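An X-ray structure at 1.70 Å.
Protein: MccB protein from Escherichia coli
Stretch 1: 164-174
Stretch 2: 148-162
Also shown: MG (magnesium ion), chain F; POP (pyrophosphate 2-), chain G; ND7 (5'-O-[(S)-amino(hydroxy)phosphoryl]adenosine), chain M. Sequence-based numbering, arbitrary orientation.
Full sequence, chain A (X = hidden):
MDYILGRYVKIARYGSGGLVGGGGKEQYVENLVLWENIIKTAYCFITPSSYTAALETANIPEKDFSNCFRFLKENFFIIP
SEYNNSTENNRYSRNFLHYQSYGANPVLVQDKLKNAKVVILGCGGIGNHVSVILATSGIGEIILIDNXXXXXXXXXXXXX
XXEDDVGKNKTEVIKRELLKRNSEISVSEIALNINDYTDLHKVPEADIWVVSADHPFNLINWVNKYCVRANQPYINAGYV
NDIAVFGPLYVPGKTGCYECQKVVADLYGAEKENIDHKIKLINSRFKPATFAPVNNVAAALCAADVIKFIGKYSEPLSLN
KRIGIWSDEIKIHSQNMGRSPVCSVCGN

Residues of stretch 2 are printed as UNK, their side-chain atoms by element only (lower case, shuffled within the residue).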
# COMPACT_ATOMS: atom_id res chain seq x y z
N ASP A 164 -16.74 21.30 -11.50
CA ASP A 164 -16.73 22.64 -10.91
C ASP A 164 -15.34 23.04 -10.44
O ASP A 164 -15.13 24.24 -10.11
CB ASP A 164 -17.63 22.76 -9.67
CG ASP A 164 -18.86 23.61 -9.96
OD1 ASP A 164 -19.64 23.21 -10.85
OD2 ASP A 164 -18.97 24.69 -9.35
N ASP A 165 -14.42 22.07 -10.41
CA ASP A 165 -13.07 22.31 -9.89
C ASP A 165 -12.08 22.68 -11.01
O ASP A 165 -10.95 23.03 -10.69
CB ASP A 165 -12.58 21.10 -9.09
CG ASP A 165 -13.40 20.79 -7.85
OD1 ASP A 165 -13.72 21.73 -7.11
OD2 ASP A 165 -13.65 19.60 -7.61
N VAL A 166 -12.47 22.58 -12.30
CA VAL A 166 -11.56 22.81 -13.37
C VAL A 166 -11.01 24.24 -13.25
O VAL A 166 -11.79 25.18 -13.05
CB VAL A 166 -12.21 22.52 -14.73
CG1 VAL A 166 -11.35 22.99 -15.90
CG2 VAL A 166 -12.50 21.03 -14.81
N GLY A 167 -9.68 24.36 -13.31
CA GLY A 167 -8.98 25.64 -13.21
C GLY A 167 -8.42 25.91 -11.81
O GLY A 167 -7.51 26.75 -11.65
N LYS A 168 -8.92 25.20 -10.79
CA LYS A 168 -8.45 25.38 -9.43
C LYS A 168 -7.15 24.60 -9.24
O LYS A 168 -6.78 23.78 -10.08
CB LYS A 168 -9.48 24.89 -8.40
CG LYS A 168 -10.77 25.71 -8.30
CD LYS A 168 -11.68 25.16 -7.23
CE LYS A 168 -12.15 26.22 -6.25
NZ LYS A 168 -13.31 26.97 -6.79
N ASN A 169 -6.46 24.87 -8.13
CA ASN A 169 -5.18 24.22 -7.86
C ASN A 169 -5.48 22.81 -7.35
O ASN A 169 -6.42 22.59 -6.58
CB ASN A 169 -4.34 25.06 -6.90
CG ASN A 169 -3.53 26.12 -7.61
OD1 ASN A 169 -3.70 26.38 -8.81
ND2 ASN A 169 -2.61 26.73 -6.89
N LYS A 170 -4.67 21.83 -7.76
CA LYS A 170 -4.86 20.45 -7.28
C LYS A 170 -4.69 20.33 -5.77
O LYS A 170 -5.51 19.65 -5.10
CB LYS A 170 -3.89 19.51 -8.01
CG LYS A 170 -4.19 19.40 -9.48
CD LYS A 170 -3.48 18.26 -10.14
CE LYS A 170 -3.77 18.24 -11.62
NZ LYS A 170 -3.14 17.06 -12.25
N THR A 171 -3.65 20.96 -5.19
CA THR A 171 -3.43 20.76 -3.76
C THR A 171 -4.64 21.27 -2.97
O THR A 171 -4.99 20.69 -1.97
CB THR A 171 -2.09 21.37 -3.29
OG1 THR A 171 -2.16 22.78 -3.50
CG2 THR A 171 -0.91 20.80 -4.03
N GLU A 172 -5.26 22.38 -3.42
CA GLU A 172 -6.31 23.00 -2.63
C GLU A 172 -7.59 22.14 -2.69
O GLU A 172 -8.25 21.97 -1.71
CB GLU A 172 -6.57 24.43 -3.11
CG GLU A 172 -7.60 24.52 -4.19
CD GLU A 172 -7.88 25.93 -4.65
OE1 GLU A 172 -7.37 26.33 -5.75
OE2 GLU A 172 -8.58 26.64 -3.89
N VAL A 173 -7.88 21.53 -3.85
CA VAL A 173 -9.04 20.69 -3.94
C VAL A 173 -8.83 19.35 -3.24
O VAL A 173 -9.73 18.89 -2.55
CB VAL A 173 -9.47 20.54 -5.39
CG1 VAL A 173 -10.68 19.64 -5.52
CG2 VAL A 173 -9.71 21.91 -5.99
N ILE A 174 -7.66 18.72 -3.40
CA ILE A 174 -7.39 17.50 -2.62
C ILE A 174 -7.58 17.80 -1.13
O ILE A 174 -8.28 17.05 -0.42
CB ILE A 174 -6.03 16.88 -2.92
CG1 ILE A 174 -5.95 16.49 -4.40
CG2 ILE A 174 -5.79 15.70 -1.99
CD1 ILE A 174 -4.82 15.59 -4.78
N UNK A 148 0.26 22.20 -10.20
CA UNK A 148 -0.62 22.19 -11.35
C UNK A 148 -2.06 22.62 -11.02
O UNK A 148 -2.55 22.53 -9.90
o UNK A 148 -1.44 19.61 -13.86
c UNK A 148 -1.10 20.74 -13.42
c UNK A 148 -0.64 20.80 -11.98
o UNK A 148 -1.10 21.79 -14.12
N UNK A 149 -2.76 23.00 -12.08
CA UNK A 149 -4.19 23.30 -12.06
C UNK A 149 -4.97 22.12 -12.64
O UNK A 149 -4.48 21.42 -13.57
c UNK A 149 -2.43 25.81 -12.19
o UNK A 149 -1.76 25.55 -13.19
c UNK A 149 -3.94 25.82 -12.25
n UNK A 149 -1.88 26.09 -11.02
c UNK A 149 -4.48 24.55 -12.89
N UNK A 150 -6.23 21.99 -12.19
CA UNK A 150 -7.13 20.94 -12.66
C UNK A 150 -7.60 21.23 -14.09
O UNK A 150 -8.08 22.32 -14.41
c UNK A 150 -7.81 20.43 -10.28
c UNK A 150 -9.30 19.76 -12.21
c UNK A 150 -8.31 20.78 -11.69
c UNK A 150 -8.79 20.70 -9.20
N UNK A 151 -7.53 20.19 -14.93
CA UNK A 151 -8.06 20.25 -16.30
C UNK A 151 -9.16 19.22 -16.49
O UNK A 151 -9.22 18.20 -15.80
c UNK A 151 -6.94 20.02 -17.30
o UNK A 151 -4.55 19.89 -18.81
c UNK A 151 -5.95 21.17 -17.33
o UNK A 151 -3.87 21.86 -18.08
c UNK A 151 -4.70 20.96 -18.14
N UNK A 152 -10.01 19.45 -17.50
CA UNK A 152 -11.13 18.57 -17.67
C UNK A 152 -10.67 17.13 -17.93
O UNK A 152 -11.35 16.22 -17.50
o UNK A 152 -12.29 18.97 -21.13
c UNK A 152 -11.53 19.04 -20.15
n UNK A 152 -10.22 19.15 -20.29
c UNK A 152 -12.09 19.07 -18.75
N UNK A 153 -9.57 16.93 -18.66
CA UNK A 153 -9.09 15.56 -18.99
C UNK A 153 -8.66 14.79 -17.74
O UNK A 153 -8.64 13.55 -17.74
o UNK A 153 -6.77 16.12 -19.48
c UNK A 153 -7.95 15.53 -20.01
c UNK A 153 -8.34 16.23 -21.29
N UNK A 154 -8.37 15.50 -16.65
CA UNK A 154 -7.94 14.90 -15.41
C UNK A 154 -9.06 14.08 -14.74
O UNK A 154 -8.77 13.19 -13.91
c UNK A 154 -7.49 15.94 -14.40
c UNK A 154 -6.18 16.61 -14.76
n UNK A 154 -5.98 17.75 -14.15
o UNK A 154 -5.38 16.11 -15.58
N UNK A 155 -10.33 14.33 -15.09
CA UNK A 155 -11.46 13.76 -14.35
C UNK A 155 -11.62 12.25 -14.58
O UNK A 155 -12.26 11.54 -13.75
c UNK A 155 -12.69 16.02 -14.41
c UNK A 155 -13.92 16.75 -14.86
c UNK A 155 -12.46 16.23 -12.92
c UNK A 155 -12.74 14.53 -14.71
N UNK A 156 -10.96 11.69 -15.60
CA UNK A 156 -11.03 10.22 -15.80
C UNK A 156 -10.43 9.42 -14.63
O UNK A 156 -10.97 8.37 -14.32
c UNK A 156 -11.10 10.36 -18.29
o UNK A 156 -8.98 10.22 -17.15
c UNK A 156 -10.35 9.80 -17.11
N UNK A 157 -9.37 9.92 -13.99
CA UNK A 157 -8.57 9.20 -12.96
C UNK A 157 -8.55 9.92 -11.59
O UNK A 157 -8.38 9.26 -10.53
c UNK A 157 -6.89 8.40 -14.77
c UNK A 157 -4.90 11.19 -15.76
n UNK A 157 -3.73 11.79 -15.69
n UNK A 157 -5.91 11.70 -16.48
n UNK A 157 -5.00 10.05 -15.08
c UNK A 157 -7.10 9.07 -13.41
c UNK A 157 -5.61 8.79 -15.52
N UNK A 158 -8.69 11.26 -11.59
CA UNK A 158 -8.33 12.10 -10.45
C UNK A 158 -9.62 12.33 -9.66
O UNK A 158 -10.29 13.33 -9.81
n UNK A 158 -4.55 13.69 -13.10
c UNK A 158 -5.34 14.05 -12.09
o UNK A 158 -5.33 15.18 -11.64
c UNK A 158 -6.29 12.99 -11.60
c UNK A 158 -7.59 13.36 -10.90
N UNK A 159 -9.94 11.31 -8.86
CA UNK A 159 -11.26 11.02 -8.37
C UNK A 159 -11.77 12.09 -7.41
O UNK A 159 -12.94 12.19 -7.23
c UNK A 159 -11.28 9.61 -7.74
c UNK A 159 -10.42 9.50 -6.49
c UNK A 159 -12.71 9.17 -7.47
N UNK A 160 -10.87 12.86 -6.79
CA UNK A 160 -11.34 13.88 -5.87
C UNK A 160 -11.79 15.17 -6.56
O UNK A 160 -12.44 16.02 -5.86
c UNK A 160 -10.89 12.36 -3.25
c UNK A 160 -10.25 14.17 -4.87
c UNK A 160 -9.76 12.97 -4.06
c UNK A 160 -8.63 13.42 -3.17
N UNK A 161 -11.66 15.24 -7.89
CA UNK A 161 -11.94 16.46 -8.64
C UNK A 161 -13.30 16.33 -9.34
O UNK A 161 -13.65 15.29 -9.86
c UNK A 161 -9.45 16.93 -9.12
c UNK A 161 -6.86 17.20 -8.14
c UNK A 161 -10.85 16.78 -9.67
c UNK A 161 -8.35 16.68 -9.93
c UNK A 161 -7.06 16.79 -9.43
c UNK A 161 -7.95 17.48 -7.33
c UNK A 161 -9.24 17.34 -7.83
N UNK A 162 -14.02 17.45 -9.37
CA UNK A 162 -15.33 17.57 -10.07
C UNK A 162 -15.22 18.59 -11.21
O UNK A 162 -14.21 19.33 -11.33
c UNK A 162 -16.38 17.95 -9.07
o UNK A 162 -16.60 16.87 -8.18
MG MG F . -2.10 18.87 -15.70
P1 POP G . -2.01 14.41 -17.66
O1 POP G . -3.05 13.38 -18.10
O2 POP G . -0.62 13.83 -17.50
O3 POP G . -2.02 15.73 -18.42
O POP G . -2.56 14.74 -16.18
P2 POP G . -1.78 15.63 -15.06
O4 POP G . -2.06 14.97 -13.74
O5 POP G . -0.33 15.70 -15.39
O6 POP G . -2.44 16.94 -15.03
O1A ND7 M . 0.12 13.00 -14.65
PA ND7 M . -0.32 12.26 -13.43
O2A ND7 M . -1.78 11.83 -13.34
N3A ND7 M . 0.67 10.88 -13.41
O5' ND7 M . -0.04 13.04 -12.08
C5' ND7 M . 1.32 13.54 -11.90
C4' ND7 M . 1.19 14.72 -10.90
C3' ND7 M . 0.56 15.94 -11.66
O3' ND7 M . -0.49 16.50 -10.96
C2' ND7 M . 1.84 16.84 -11.91
O2' ND7 M . 1.49 18.27 -11.82
C1' ND7 M . 2.68 16.55 -10.90
O4' ND7 M . 2.40 15.00 -10.52
N9 ND7 M . 4.08 16.61 -11.18
C4 ND7 M . 5.02 17.27 -10.43
C5 ND7 M . 6.22 17.06 -11.01
N7 ND7 M . 6.04 16.27 -12.09
C8 ND7 M . 4.75 15.99 -12.17
N3 ND7 M . 4.89 18.03 -9.32
C2 ND7 M . 5.96 18.55 -8.80
N1 ND7 M . 7.16 18.38 -9.36
C6 ND7 M . 7.32 17.65 -10.43
N6 ND7 M . 8.64 17.47 -11.02
O HOH W 1 -1.58 22.15 -7.12
O HOH W 2 -1.78 20.78 -16.38
O HOH W 3 -3.98 19.40 -15.09
O HOH W 4 -2.70 18.29 -17.59
O HOH W 5 -14.66 17.49 -6.07
O HOH W 6 -0.04 18.29 -16.18

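Position 148 has two side-chain carbons, the second carrying two oxygens; one oxygen lies 2.1 Å from the magnesium MG and 3.5 Å from Lys170 NZ. This short carboxylate is Asp148. Its OD2 receives a weak hydrogen bond from Lys170 NZ, part of a salt bridge, while Lys170 N donates to Asp148 O at 3.1 Å.

Position 149 has three carbons, then one oxygen and one nitrogen. That nitrogen lies 2.9 Å from Asn169 OD1, so the amide is Gln149, with NE2 as donor.

Position 150 has four carbons, forked at the first, with one arm two carbons long; the end of the longer arm lies 3.6 Å from Val173 CG2: Ile150. Its backbone is held at both ends, Ile150 N to Lys168 O and Gly167 N to Ile150 O, each 2.8 Å.

Position 151, three carbons ending in two oxygens, points away from stretch 1 and is Glu151; water 4, bound to the magnesium, donates to Glu151 OE1 at 2.7 Å, and water 2, also on the metal, donates weakly to Glu151 OE2 at 2.9 Å. Position 152, two carbons with one oxygen and one nitrogen, brushes Val166 and is Asn152. Position 153, one carbon carrying an oxygen and a carbon, touches nothing here: Thr153.

Position 154 has two carbons, an oxygen and a nitrogen, and packs beside the end of Lys170: Asn154. Position 155, four carbons forked at the second, is Leu155; position 156, one carbon bearing oxygen and carbon, is Thr156. Neither makes a contact with stretch 1.

Position 157 runs three carbons, a nitrogen, then a carbon with two nitrogens: Arg157, whose NH2 donates to POP O1 at 3.0 Å. Position 158, three carbons ending in oxygen and nitrogen, accepts from Lys170 NZ at 3.0 Å through that oxygen: Gln158 OE1.

Position 159, one carbon carrying two, is out of reach: Val159. Position 160 has four carbons forked at the second, one tip 3.8 Å from Ile174 CG2: Leu160. Position 161, one carbon and a six-carbon ring, packs against Lys170, Val173 and Ile174: Phe161. Position 162 has one carbon and one oxygen, and its CB lies 3.5 Å from Asp165 OD2: Ser162. Its backbone N donates to Asp165 OD2 at 2.8 Å, and Asp165 N returns a bond to Ser162 O at 2.9 Å.

The rules are legible. Backbone bonds fix the register around Ile150, where Gly167 adopts a backbone shape that calls for glycine. Apolar chains fill the space beneath the helix start. Lys170 joins the layers: its CG packs on Ile150 and Phe161, while its extended chain delivers NZ to Gln158, the pyrophosphate and the nucleotide.

Stretch 2, residues 148-162: DQIENTNLTRQVLFS
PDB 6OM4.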